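PDB 2WOL: clavulanic acid biosynthesis oligopeptide binding protein 2 from Streptomyces clavuligerus, which probably binds oligopeptides as an extracellular solute-binding protein of the clavulanic acid biosynthetic pathway. Local coordinates for residues A[42-46]-A[220-226]; A[33-39]-A[246-252]; A[55-59]-A[272-276]. All coordinates share one frame. Residues are numbered along the deposited sequence.

Interaction 1: residues A[42-46]-A[220-226]; sequences DVDSL and HEPDTLL
L46 lays its CD1 methyl against the imidazole of H220, 3.7 Å from CG, and 4.0 Å from CD1 of L226, in an m,t rotamer (chi1 -66°, chi2 173°). Segment 42-46 is an irregular loop, extended at D42 and V43 and closest to 220-226 at D42, with D42 CA 5.3 Å from D223 CA. The D42 carboxylate, at chi1 -156°, takes D223 N on OD2 (2.8 Å, 163°), while OD1 sits at the edge of the H220 ring, 2.9 Å from CE1. V43 puts CG1 4.3 Å from CD2 of L226 and CG2 4.1 Å from CE1 of H220. In 220-226 two antiparallel strands are joined by a tight turn, with D223 at positive phi (61/15). E221 N donates to L225 O at 2.9 Å; L225 N and T224 N both reach E221 O, at 3.0 and 2.9 Å. The loop after strand 34-39 thus packs on the hairpin of strands 215-221 and 225-230, where T224 and L225 both face E221 in a classic beta bulge.

Interaction 2: residues A[33-39]-A[246-252]; sequences GTLRLVS and PDRVELT
Backbone hydrogen bonds dominate this parallel pair, 34-39 and 248-252, which lies between strands 225-230 and 271-272 in the five-stranded mixed sheet; the axes approach to 4.4 Å at 25°. Pairing runs in step from T34 with R248 to V38 with T252. L35 N donates to R248 O (2.9 Å), E250 N to L35 O (2.9 Å), L37 N to E250 O (2.8 Å), T252 N to L37 O (2.9 Å) and S39 N to T252 O (3.0 Å). Before the ladder, G33 O receives D247 N at 2.9 Å.

Apolar packing fills the face of L35, L37, V249 and L251: L37 CD1 meets V249 CG1 at 3.6 Å.

The face of T34, R36, V38, R248, E250 and T252 is mixed. Within one strand R248 NE bridges E250 OE2 (2.9 Å); across the strands a water links E250 OE1 (2.9 Å) to R36 NH1 (2.8 Å), and R36 NH2 bonds E268 O. Main-chain bonding thus sets the register; one face is apolar, the other mixed.

Interaction 3: residues A[55-59]-A[272-276]; sequences WVWLL and NLEGR
An Asx motif shapes the bend that follows strand 271-272, and this bend packs on the first turns of helix 54-63. N272 OD1 accepts G275 N at 3.0 Å (170°). L273 and E274 have helix-like backbone angles (-68/-42 and -58/-39), then G275 turns to positive phi (71/29), a conformation that favours glycine. Segment 55-59 is helical, with L59 N donating to W55 O at 3.0 Å. The segments come nearest at W55 and E274, CA to CA 5.4 Å.

W55 carries most of the helix's share. With chi1 66° (p) and chi2 -92°, its indole offers a face to E274: CG of E274 lies 3.8 Å from the centroid of the five-membered ring, 20° off the normal, a CH-pi contact. No direct hydrogen bond spans the segments; a water joins them, accepting from W55 NE1 at 2.8 Å and donating to E274 OE2 at 2.7 Å. That same OE2 forms a salt bridge with R276 NH2 (2.6 Å), while OE1 bonds S40 OG.

L273, in the t,p rotamer, is the main apolar contact of the bend: its CD2 lies 3.6 Å from W55 CE3 and 4.1 Å from L59 CD1, and its CD1 lies 4.3 Å from L58 CD2. W55 CB also rests on the backbone, 3.4 Å from L273 O and 3.5 Å from E274 O.

The residues that touch across the two segments are all buried. Strand 34-39 borders them, with S39 against W55 and L37 against L273; L59 continues onto L226 and L228 of strand 225-230, and N272 touches L260 and L264 of helix 257-265.

How the interactions relate
From the N terminus, strand 34-39 leads through the loop holding 42-46 into helix 54-63, so one short run supplies the first half of every contact. Interaction 2 closes the loop from 33-39 to 246-252, and interaction 1, from 42-46 to 220-226, lies wholly within it. Interaction 3, from 55-59 to 272-276, crosses both. Interactions 1 and 2 meet in the five-stranded mixed sheet, where L226 O and L251 N lie 2.8 Å apart. Interactions 2 and 3 join at V38 O and L273 N, also 2.8 Å apart. W55 packs on D42 and V43, and L59 on L226, linking helix, loop and hairpin.

Interaction 1: residues A[42-46]-A[220-226]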
loop_
_atom_site.group_PDB
_atom_site.type_symbol
_atom_site.label_atom_id
_atom_site.label_comp_id
_atom_site.label_asym_id
_atom_site.label_seq_id
_atom_site.Cartn_x
_atom_site.Cartn_y
_atom_site.Cartn_z
ATOM N N ASP A 42 12.374 -12.529 -2.891
ATOM C CA ASP A 42 13.476 -11.576 -2.816
ATOM C C ASP A 42 12.910 -10.158 -2.890
ATOM O O ASP A 42 11.783 -9.949 -3.349
ATOM C CB ASP A 42 14.439 -11.825 -3.987
ATOM C CG ASP A 42 15.859 -11.326 -3.721
ATOM O OD1 ASP A 42 16.102 -10.621 -2.723
ATOM O OD2 ASP A 42 16.745 -11.650 -4.541
ATOM N N VAL A 43 13.690 -9.187 -2.429
ATOM C CA VAL A 43 13.355 -7.784 -2.647
ATOM C C VAL A 43 13.230 -7.516 -4.147
ATOM O O VAL A 43 13.904 -8.162 -4.959
ATOM C CB VAL A 43 14.419 -6.834 -2.031
ATOM C CG1 VAL A 43 14.533 -7.062 -0.531
ATOM C CG2 VAL A 43 15.786 -7.002 -2.708
ATOM N N ASP A 44 12.360 -6.581 -4.518
ATOM C CA ASP A 44 12.298 -6.149 -5.913
ATOM C C ASP A 44 13.492 -5.259 -6.275
ATOM O O ASP A 44 13.987 -5.303 -7.404
ATOM C CB ASP A 44 10.948 -5.487 -6.260
ATOM C CG ASP A 44 10.578 -4.328 -5.329
ATOM O OD1 ASP A 44 11.201 -4.161 -4.262
ATOM O OD2 ASP A 44 9.629 -3.590 -5.677
ATOM N N SER A 45 13.963 -4.478 -5.306
ATOM C CA SER A 45 15.133 -3.620 -5.482
ATOM C C SER A 45 15.691 -3.174 -4.135
ATOM O O SER A 45 14.944 -3.047 -3.157
ATOM C CB SER A 45 14.767 -2.389 -6.319
ATOM O OG SER A 45 15.906 -1.577 -6.551
ATOM N N LEU A 46 17.005 -2.953 -4.097
ATOM C CA LEU A 46 17.653 -2.287 -2.964
ATOM C C LEU A 46 17.945 -0.804 -3.248
ATOM O O LEU A 46 18.517 -0.100 -2.413
ATOM C CB LEU A 46 18.925 -3.030 -2.532
ATOM C CG LEU A 46 18.724 -4.430 -1.936
ATOM C CD1 LEU A 46 20.064 -5.105 -1.712
ATOM C CD2 LEU A 46 17.920 -4.395 -0.638
ATOM N N HIS A 220 23.936 -8.986 -0.004
ATOM C CA HIS A 220 22.718 -9.447 -0.648
ATOM C C HIS A 220 23.098 -10.548 -1.626
ATOM O O HIS A 220 23.896 -10.325 -2.542
ATOM C CB HIS A 220 22.011 -8.299 -1.374
ATOM C CG HIS A 220 20.813 -8.724 -2.169
ATOM N ND1 HIS A 220 19.802 -9.501 -1.645
ATOM C CD2 HIS A 220 20.459 -8.461 -3.449
ATOM C CE1 HIS A 220 18.881 -9.705 -2.570
ATOM N NE2 HIS A 220 19.256 -9.086 -3.675
ATOM N N GLU A 221 22.554 -11.740 -1.406
ATOM C CA GLU A 221 22.706 -12.836 -2.349
ATOM C C GLU A 221 21.331 -13.111 -2.940
ATOM O O GLU A 221 20.450 -13.599 -2.233
ATOM C CB GLU A 221 23.275 -14.083 -1.661
ATOM C CG GLU A 221 23.685 -15.200 -2.622
ATOM C CD GLU A 221 24.758 -14.762 -3.611
ATOM O OE1 GLU A 221 25.795 -14.217 -3.170
ATOM O OE2 GLU A 221 24.566 -14.966 -4.830
ATOM N N PRO A 222 21.131 -12.777 -4.229
ATOM C CA PRO A 222 19.816 -12.904 -4.859
ATOM C C PRO A 222 19.141 -14.245 -4.586
ATOM O O PRO A 222 19.788 -15.299 -4.652
ATOM C CB PRO A 222 20.129 -12.738 -6.348
ATOM C CG PRO A 222 21.296 -11.823 -6.360
ATOM C CD PRO A 222 22.133 -12.244 -5.175
ATOM N N ASP A 223 17.854 -14.177 -4.236
ATOM C CA ASP A 223 17.014 -15.345 -3.960
ATOM C C ASP A 223 17.501 -16.199 -2.786
ATOM O O ASP A 223 17.052 -17.333 -2.614
ATOM C CB ASP A 223 16.850 -16.213 -5.220
ATOM C CG ASP A 223 16.222 -15.455 -6.378
ATOM O OD1 ASP A 223 15.184 -14.789 -6.174
ATOM O OD2 ASP A 223 16.768 -15.529 -7.499
ATOM N N THR A 224 18.398 -15.650 -1.971
ATOM C CA THR A 224 19.041 -16.438 -0.920
ATOM C C THR A 224 19.053 -15.743 0.443
ATOM O O THR A 224 18.512 -16.273 1.422
ATOM C CB THR A 224 20.473 -16.850 -1.342
ATOM O OG1 THR A 224 20.406 -17.583 -2.573
ATOM C CG2 THR A 224 21.137 -17.712 -0.274
ATOM N N LEU A 225 19.672 -14.569 0.513
ATOM C CA LEU A 225 19.780 -13.859 1.783
ATOM C C LEU A 225 20.022 -12.364 1.624
ATOM O O LEU A 225 20.477 -11.892 0.575
ATOM C CB LEU A 225 20.870 -14.488 2.671
ATOM C CG LEU A 225 22.327 -14.519 2.188
ATOM C CD1 LEU A 225 23.039 -13.192 2.438
ATOM C CD2 LEU A 225 23.082 -15.657 2.875
ATOM N N LEU A 226 19.713 -11.631 2.689
ATOM C CA LEU A 226 20.052 -10.224 2.804
ATOM C C LEU A 226 20.442 -9.978 4.250
ATOM O O LEU A 226 19.640 -10.198 5.162
ATOM C CB LEU A 226 18.864 -9.338 2.405
ATOM C CG LEU A 226 19.019 -7.825 2.594
ATOM C CD1 LEU A 226 20.096 -7.254 1.667
ATOM C CD2 LEU A 226 17.688 -7.135 2.361
#

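Interaction 2: residues A[33-39]-A[246-252]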
loop_
_atom_site.group_PDB
_atom_site.type_symbol
_atom_site.label_atom_id
_atom_site.label_comp_id
_atom_site.label_asym_id
_atom_site.label_seq_id
_atom_site.Cartn_x
_atom_site.Cartn_y
_atom_site.Cartn_z
ATOM N N GLY A 33 21.952 -8.728 19.641
ATOM C CA GLY A 33 21.391 -9.912 19.010
ATOM C C GLY A 33 21.173 -9.749 17.520
ATOM O O GLY A 33 21.352 -8.661 16.960
ATOM N N THR A 34 20.790 -10.850 16.883
ATOM C CA THR A 34 20.520 -10.872 15.456
ATOM C C THR A 34 19.035 -11.138 15.247
ATOM O O THR A 34 18.510 -12.146 15.723
ATOM C CB THR A 34 21.366 -11.951 14.759
ATOM O OG1 THR A 34 22.753 -11.627 14.913
ATOM C CG2 THR A 34 21.037 -12.035 13.274
ATOM N N LEU A 35 18.365 -10.226 14.548
ATOM C CA LEU A 35 16.957 -10.406 14.215
ATOM C C LEU A 35 16.871 -11.256 12.956
ATOM O O LEU A 35 17.350 -10.856 11.893
ATOM C CB LEU A 35 16.254 -9.058 14.018
ATOM C CG LEU A 35 14.748 -9.080 13.718
ATOM C CD1 LEU A 35 13.915 -9.635 14.888
ATOM C CD2 LEU A 35 14.275 -7.688 13.341
ATOM N N ARG A 36 16.272 -12.435 13.092
ATOM C CA ARG A 36 16.180 -13.389 11.996
ATOM C C ARG A 36 14.836 -13.266 11.298
ATOM O O ARG A 36 13.795 -13.645 11.843
ATOM C CB ARG A 36 16.406 -14.813 12.509
ATOM C CG ARG A 36 17.816 -15.062 13.039
ATOM C CD ARG A 36 17.926 -16.396 13.772
ATOM N NE ARG A 36 17.476 -17.522 12.951
ATOM C CZ ARG A 36 18.232 -18.183 12.073
ATOM N NH1 ARG A 36 19.505 -17.849 11.880
ATOM N NH2 ARG A 36 17.710 -19.187 11.381
ATOM N N LEU A 37 14.872 -12.701 10.095
ATOM C CA LEU A 37 13.671 -12.474 9.298
ATOM C C LEU A 37 13.589 -13.487 8.169
ATOM O O LEU A 37 14.596 -14.079 7.775
ATOM C CB LEU A 37 13.662 -11.050 8.727
ATOM C CG LEU A 37 13.723 -9.891 9.729
ATOM C CD1 LEU A 37 13.748 -8.565 9.005
ATOM C CD2 LEU A 37 12.550 -9.949 10.703
ATOM N N VAL A 38 12.382 -13.685 7.650
ATOM C CA VAL A 38 12.192 -14.607 6.541
ATOM C C VAL A 38 11.179 -14.040 5.537
ATOM O O VAL A 38 10.286 -13.274 5.899
ATOM C CB VAL A 38 11.811 -16.031 7.052
ATOM C CG1 VAL A 38 10.452 -16.034 7.754
ATOM C CG2 VAL A 38 11.879 -17.061 5.926
ATOM N N SER A 39 11.362 -14.400 4.269
ATOM C CA SER A 39 10.471 -13.992 3.188
ATOM C C SER A 39 10.430 -15.115 2.163
ATOM O O SER A 39 11.411 -15.856 2.002
ATOM C CB SER A 39 10.983 -12.702 2.531
ATOM O OG SER A 39 10.200 -12.342 1.403
ATOM N N PRO A 246 18.586 -4.393 17.401
ATOM C CA PRO A 246 19.483 -5.508 17.072
ATOM C C PRO A 246 20.835 -5.045 16.536
ATOM O O PRO A 246 20.932 -3.978 15.928
ATOM C CB PRO A 246 18.716 -6.285 15.992
ATOM C CG PRO A 246 17.711 -5.351 15.459
ATOM C CD PRO A 246 17.437 -4.299 16.479
ATOM N N ASP A 247 21.869 -5.846 16.768
ATOM C CA ASP A 247 23.182 -5.565 16.199
ATOM C C ASP A 247 23.228 -5.943 14.722
ATOM O O ASP A 247 24.039 -5.418 13.967
ATOM C CB ASP A 247 24.274 -6.326 16.954
ATOM C CG ASP A 247 24.566 -5.733 18.319
ATOM O OD1 ASP A 247 25.170 -6.447 19.144
ATOM O OD2 ASP A 247 24.199 -4.565 18.568
ATOM N N ARG A 248 22.356 -6.865 14.321
ATOM C CA ARG A 248 22.371 -7.403 12.970
ATOM C C ARG A 248 20.963 -7.849 12.595
ATOM O O ARG A 248 20.173 -8.234 13.457
ATOM C CB ARG A 248 23.344 -8.585 12.901
ATOM C CG ARG A 248 23.656 -9.114 11.510
ATOM C CD ARG A 248 24.738 -10.182 11.588
ATOM N NE ARG A 248 25.067 -10.721 10.273
ATOM C CZ ARG A 248 25.969 -10.191 9.453
ATOM N NH1 ARG A 248 26.644 -9.104 9.814
ATOM N NH2 ARG A 248 26.204 -10.755 8.276
ATOM N N VAL A 249 20.656 -7.774 11.304
ATOM C CA VAL A 249 19.388 -8.262 10.778
ATOM C C VAL A 249 19.707 -9.213 9.629
ATOM O O VAL A 249 20.424 -8.849 8.696
ATOM C CB VAL A 249 18.480 -7.097 10.301
ATOM C CG1 VAL A 249 17.164 -7.625 9.735
ATOM C CG2 VAL A 249 18.213 -6.118 11.442
ATOM N N GLU A 250 19.204 -10.438 9.721
ATOM C CA GLU A 250 19.450 -11.442 8.695
ATOM C C GLU A 250 18.133 -11.918 8.101
ATOM O O GLU A 250 17.302 -12.508 8.799
ATOM C CB GLU A 250 20.239 -12.619 9.269
ATOM C CG GLU A 250 21.671 -12.261 9.634
ATOM C CD GLU A 250 22.432 -13.421 10.242
ATOM O OE1 GLU A 250 21.839 -14.504 10.429
ATOM O OE2 GLU A 250 23.631 -13.241 10.543
ATOM N N LEU A 251 17.950 -11.639 6.813
ATOM C CA LEU A 251 16.785 -12.088 6.070
ATOM C C LEU A 251 17.116 -13.335 5.253
ATOM O O LEU A 251 18.034 -13.313 4.425
ATOM C CB LEU A 251 16.274 -10.977 5.142
ATOM C CG LEU A 251 15.144 -11.347 4.173
ATOM C CD1 LEU A 251 13.864 -11.709 4.922
ATOM C CD2 LEU A 251 14.883 -10.225 3.178
ATOM N N THR A 252 16.365 -14.410 5.494
ATOM C CA THR A 252 16.426 -15.624 4.679
ATOM C C THR A 252 15.329 -15.531 3.624
ATOM O O THR A 252 14.172 -15.260 3.947
ATOM C CB THR A 252 16.253 -16.886 5.553
ATOM O OG1 THR A 252 17.378 -16.999 6.432
ATOM C CG2 THR A 252 16.155 -18.149 4.706
HETATM O O HOH W 1 21.292 -15.956 12.898
#

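Interaction 3: residues A[55-59]-A[272-276]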
loop_
_atom_site.group_PDB
_atom_site.type_symbol
_atom_site.label_atom_id
_atom_site.label_comp_id
_atom_site.label_asym_id
_atom_site.label_seq_id
_atom_site.Cartn_x
_atom_site.Cartn_y
_atom_site.Cartn_z
ATOM N N TRP A 55 6.483 -4.461 1.902
ATOM C CA TRP A 55 7.419 -5.001 2.883
ATOM C C TRP A 55 8.852 -4.493 2.701
ATOM O O TRP A 55 9.639 -4.496 3.647
ATOM C CB TRP A 55 7.353 -6.531 2.949
ATOM C CG TRP A 55 7.794 -7.273 1.716
ATOM C CD1 TRP A 55 7.005 -7.682 0.676
ATOM C CD2 TRP A 55 9.116 -7.750 1.430
ATOM N NE1 TRP A 55 7.760 -8.362 -0.252
ATOM C CE2 TRP A 55 9.057 -8.425 0.188
ATOM C CE3 TRP A 55 10.346 -7.671 2.101
ATOM C CZ2 TRP A 55 10.183 -9.017 -0.396
ATOM C CZ3 TRP A 55 11.469 -8.262 1.515
ATOM C CH2 TRP A 55 11.376 -8.925 0.280
ATOM N N VAL A 56 9.188 -4.064 1.487
ATOM C CA VAL A 56 10.487 -3.438 1.261
ATOM C C VAL A 56 10.446 -1.972 1.720
ATOM O O VAL A 56 11.433 -1.466 2.256
ATOM C CB VAL A 56 10.972 -3.581 -0.198
ATOM C CG1 VAL A 56 12.338 -2.917 -0.378
ATOM C CG2 VAL A 56 11.060 -5.057 -0.584
ATOM N N TRP A 57 9.307 -1.297 1.545
ATOM C CA TRP A 57 9.133 0.031 2.148
ATOM C C TRP A 57 9.325 -0.068 3.661
ATOM O O TRP A 57 9.957 0.787 4.280
ATOM C CB TRP A 57 7.756 0.619 1.842
ATOM C CG TRP A 57 7.477 0.830 0.385
ATOM C CD1 TRP A 57 8.391 0.898 -0.628
ATOM C CD2 TRP A 57 6.186 1.002 -0.226
ATOM N NE1 TRP A 57 7.755 1.106 -1.829
ATOM C CE2 TRP A 57 6.402 1.173 -1.612
ATOM C CE3 TRP A 57 4.869 1.027 0.265
ATOM C CZ2 TRP A 57 5.350 1.365 -2.519
ATOM C CZ3 TRP A 57 3.817 1.225 -0.641
ATOM C CH2 TRP A 57 4.070 1.386 -2.018
ATOM N N LEU A 58 8.775 -1.131 4.241
ATOM C CA LEU A 58 8.908 -1.406 5.663
ATOM C C LEU A 58 10.375 -1.639 6.048
ATOM O O LEU A 58 10.858 -1.093 7.041
ATOM C CB LEU A 58 8.051 -2.628 6.005
ATOM C CG LEU A 58 7.871 -3.062 7.454
ATOM C CD1 LEU A 58 6.982 -2.065 8.198
ATOM C CD2 LEU A 58 7.264 -4.452 7.458
ATOM N N LEU A 59 11.076 -2.440 5.247
ATOM C CA LEU A 59 12.501 -2.696 5.451
ATOM C C LEU A 59 13.341 -1.425 5.294
ATOM O O LEU A 59 14.363 -1.260 5.964
ATOM C CB LEU A 59 12.983 -3.770 4.475
ATOM C CG LEU A 59 14.437 -4.229 4.557
ATOM C CD1 LEU A 59 14.706 -4.986 5.851
ATOM C CD2 LEU A 59 14.752 -5.086 3.352
ATOM N N ASN A 272 8.179 -13.127 10.009
ATOM C CA ASN A 272 8.024 -13.086 8.558
ATOM C C ASN A 272 8.018 -11.626 8.092
ATOM O O ASN A 272 7.051 -10.896 8.324
ATOM C CB ASN A 272 6.727 -13.802 8.162
ATOM C CG ASN A 272 6.418 -13.701 6.679
ATOM O OD1 ASN A 272 7.084 -12.985 5.934
ATOM N ND2 ASN A 272 5.395 -14.424 6.247
ATOM N N LEU A 273 9.100 -11.209 7.435
ATOM C CA LEU A 273 9.232 -9.838 6.937
ATOM C C LEU A 273 8.263 -9.535 5.800
ATOM O O LEU A 273 7.671 -8.457 5.750
ATOM C CB LEU A 273 10.670 -9.566 6.472
ATOM C CG LEU A 273 10.910 -8.283 5.664
ATOM C CD1 LEU A 273 10.619 -7.032 6.484
ATOM C CD2 LEU A 273 12.327 -8.249 5.109
ATOM N N GLU A 274 8.113 -10.490 4.887
ATOM C CA GLU A 274 7.257 -10.305 3.717
ATOM C C GLU A 274 5.827 -9.980 4.144
ATOM O O GLU A 274 5.150 -9.157 3.522
ATOM C CB GLU A 274 7.292 -11.548 2.834
ATOM C CG GLU A 274 6.658 -11.339 1.480
ATOM C CD GLU A 274 6.539 -12.616 0.691
ATOM O OE1 GLU A 274 6.671 -13.712 1.283
ATOM O OE2 GLU A 274 6.305 -12.511 -0.527
ATOM N N GLY A 275 5.378 -10.642 5.209
ATOM C CA GLY A 275 4.143 -10.283 5.887
ATOM C C GLY A 275 2.845 -10.567 5.161
ATOM O O GLY A 275 1.855 -9.874 5.384
ATOM N N ARG A 276 2.830 -11.586 4.304
ATOM C CA ARG A 276 1.592 -11.961 3.613
ATOM C C ARG A 276 0.645 -12.757 4.516
ATOM O O ARG A 276 -0.427 -13.178 4.080
ATOM C CB ARG A 276 1.885 -12.762 2.344
ATOM C CG ARG A 276 2.523 -11.994 1.203
ATOM C CD ARG A 276 2.347 -12.809 -0.070
ATOM N NE ARG A 276 3.539 -12.845 -0.913
ATOM C CZ ARG A 276 3.918 -13.902 -1.632
ATOM N NH1 ARG A 276 3.214 -15.029 -1.597
ATOM N NH2 ARG A 276 5.018 -13.837 -2.376
HETATM O O HOH W 2 6.459 -10.187 -1.985
#